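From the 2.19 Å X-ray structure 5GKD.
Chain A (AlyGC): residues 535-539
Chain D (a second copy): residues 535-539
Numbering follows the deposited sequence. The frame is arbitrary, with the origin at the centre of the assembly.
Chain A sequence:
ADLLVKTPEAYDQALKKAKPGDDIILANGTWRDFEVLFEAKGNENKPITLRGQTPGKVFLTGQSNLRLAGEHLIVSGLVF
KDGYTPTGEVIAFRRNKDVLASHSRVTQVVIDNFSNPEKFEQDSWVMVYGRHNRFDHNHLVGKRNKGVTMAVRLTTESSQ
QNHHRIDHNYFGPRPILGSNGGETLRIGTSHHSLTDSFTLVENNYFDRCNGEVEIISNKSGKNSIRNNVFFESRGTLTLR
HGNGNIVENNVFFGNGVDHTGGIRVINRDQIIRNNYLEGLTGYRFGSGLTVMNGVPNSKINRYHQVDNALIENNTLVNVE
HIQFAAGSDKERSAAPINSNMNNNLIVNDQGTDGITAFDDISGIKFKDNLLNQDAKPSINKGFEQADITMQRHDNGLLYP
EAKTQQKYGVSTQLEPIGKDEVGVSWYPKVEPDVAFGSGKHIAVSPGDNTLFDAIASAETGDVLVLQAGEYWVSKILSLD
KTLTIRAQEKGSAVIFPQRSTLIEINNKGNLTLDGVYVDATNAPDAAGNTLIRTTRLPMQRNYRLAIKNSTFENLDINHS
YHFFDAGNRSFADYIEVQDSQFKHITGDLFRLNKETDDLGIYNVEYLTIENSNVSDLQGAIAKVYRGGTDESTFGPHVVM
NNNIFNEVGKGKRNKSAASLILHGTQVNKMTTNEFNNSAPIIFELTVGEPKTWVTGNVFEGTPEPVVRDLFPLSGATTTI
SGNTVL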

# COMPACT_ATOMS: atom_id res chain seq x y z
N THR A 535 3.71 -6.33 -7.49
CA THR A 535 2.33 -6.16 -7.06
C THR A 535 2.21 -4.99 -6.09
O THR A 535 3.17 -4.65 -5.38
N ARG A 536 1.04 -4.38 -6.05
CA ARG A 536 0.77 -3.34 -5.08
C ARG A 536 0.13 -3.89 -3.81
O ARG A 536 -0.06 -3.15 -2.84
N LEU A 537 -0.20 -5.16 -3.79
CA LEU A 537 -0.54 -5.82 -2.54
C LEU A 537 0.75 -6.00 -1.75
O LEU A 537 1.76 -6.40 -2.34
N PRO A 538 0.78 -5.66 -0.46
CA PRO A 538 2.00 -5.89 0.33
C PRO A 538 2.44 -7.33 0.18
O PRO A 538 1.63 -8.26 0.30
N MET A 539 3.71 -7.51 -0.13
CA MET A 539 4.21 -8.84 -0.44
C MET A 539 4.64 -9.58 0.82
O MET A 539 4.93 -8.99 1.85
N THR D 535 -7.19 -1.72 5.64
CA THR D 535 -6.29 -2.70 5.06
C THR D 535 -5.23 -1.99 4.23
O THR D 535 -5.45 -0.90 3.68
N ARG D 536 -4.06 -2.59 4.15
CA ARG D 536 -3.01 -2.08 3.29
C ARG D 536 -3.04 -2.72 1.91
O ARG D 536 -2.23 -2.35 1.06
N LEU D 537 -3.93 -3.66 1.67
CA LEU D 537 -4.13 -4.07 0.29
C LEU D 537 -5.01 -3.03 -0.42
O LEU D 537 -5.96 -2.54 0.18
N PRO D 538 -4.70 -2.65 -1.66
CA PRO D 538 -5.48 -1.61 -2.34
C PRO D 538 -6.96 -1.95 -2.37
O PRO D 538 -7.35 -3.03 -2.81
N MET D 539 -7.78 -1.02 -1.90
CA MET D 539 -9.19 -1.29 -1.66
C MET D 539 -9.99 -1.14 -2.94
O MET D 539 -9.56 -0.52 -3.92

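Contact between residues 535-539 of chain A and the same residues of chain D, two copies of AlyGC. Both stretches are loop, and they meet around Leu A537 and Leu D537, whose CA atoms lie 4.9 Å apart. The two stretches bury 244 Å² between them, both sides summed, in a nearly symmetric contact, so each residue plays much the same part in both copies.

The two prolines cover the most surface, 54 Å² for Pro A538 and 53 Å² for Pro D538, and they are the residues whose CA-to-CB bonds point toward the opposing stretch. Both rings have the C-gamma exo pucker. Each sets its CD carbon against the backbone of the partner arginine: Pro A538 CD lies 3.5 Å from Arg D536 O, and Pro D538 CD lies 3.6 Å from Arg A536 O. These carbonyls meet ring carbon; the proline nitrogen, lacking a hydrogen within the chain, could not donate to them in any case. No hydrogen bond crosses between the stretches. The rings also approach the first side-chain carbon of the arginines, with Pro A538 CG 3.9 Å from Arg D536 CB and Pro D538 CG 4.0 Å from Arg A536 CB.

The leucines come next, burying 44 Å² at Leu A537 and 41 Å² at Leu D537. Their CA-to-CB bonds run sideways, and both adopt chi1 m, chi2 p. Leu A537 CD2 meets Leu D537 CD2 at 3.8 Å, an apolar contact between equivalent methyl groups of the two copies. Each leucine also packs on the opposing proline: Leu A537 CD1 is 3.9 Å from Pro D538 CD, while Leu D537 CG is 4.0 Å from Pro A538 CD. Apolar contacts thus run in a chain from Pro A538 through Leu D537 and Leu A537 to Pro D538.

Arg A536 and Arg D536 start sideways, both with chi1 m followed by chi2 and chi3 t, and this extended course leads their ends away from the opposing stretch. Their guanidinium groups therefore take no part in the packing; Arg D536 NH1 is hydrogen-bonded elsewhere in the structure.

The polar side-chain bonds here stay within each chain. Thr A535 and Thr D535, both chi1 t, are out of reach of the other copy, but each OG1 accepts a hydrogen bond from the leucine backbone two residues on: Leu A537 N to Thr A535 OG1 at 3.1 Å, and Leu D537 N to Thr D535 OG1 at 3.0 Å. These bonds tie each threonine side chain to its own loop. Met A539 and Met D539, both m, t, p, are buried yet make no contact across the stretches.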

# COMPACT_ATOMS: atom_id res chain seq x y z
CB THR A 535 1.79 -7.44 -6.40
OG1 THR A 535 0.45 -7.23 -5.95
CG2 THR A 535 2.64 -7.84 -5.22
CB ARG A 536 -0.10 -2.26 -5.71
CG ARG A 536 0.56 -1.62 -6.94
CD ARG A 536 -0.25 -0.46 -7.43
NE ARG A 536 0.33 0.22 -8.58
CZ ARG A 536 -0.12 0.08 -9.82
NH1 ARG A 536 -1.12 -0.74 -10.08
NH2 ARG A 536 0.45 0.76 -10.81
CB LEU A 537 -1.22 -7.15 -2.80
CG LEU A 537 -2.70 -7.07 -3.20
CD1 LEU A 537 -2.92 -6.45 -4.57
CD2 LEU A 537 -3.34 -8.46 -3.15
CB PRO A 538 1.56 -5.57 1.77
CG PRO A 538 0.32 -4.78 1.65
CD PRO A 538 -0.35 -5.23 0.37
CB MET A 539 5.39 -8.76 -1.41
CG MET A 539 5.06 -8.09 -2.73
SD MET A 539 6.46 -7.99 -3.85
CE MET A 539 6.72 -9.71 -4.23
CB THR D 535 -7.06 -3.68 4.19
OG1 THR D 535 -6.14 -4.54 3.54
CG2 THR D 535 -7.88 -2.91 3.14
CB ARG D 536 -1.65 -2.29 3.95
CG ARG D 536 -1.54 -1.61 5.31
CD ARG D 536 -0.12 -1.67 5.84
NE ARG D 536 -0.00 -1.18 7.20
CZ ARG D 536 0.02 -1.95 8.28
NH1 ARG D 536 -0.08 -3.27 8.18
NH2 ARG D 536 0.16 -1.39 9.48
CB LEU D 537 -4.78 -5.45 0.23
CG LEU D 537 -4.05 -6.71 0.74
CD1 LEU D 537 -3.87 -6.73 2.25
CD2 LEU D 537 -4.80 -7.95 0.27
CB PRO D 538 -4.88 -1.57 -3.75
CG PRO D 538 -3.56 -2.19 -3.61
CD PRO D 538 -3.64 -3.19 -2.52
CB MET D 539 -9.74 -0.35 -0.59
CG MET D 539 -9.12 -0.56 0.78
SD MET D 539 -9.84 0.44 2.08
CE MET D 539 -11.42 -0.37 2.25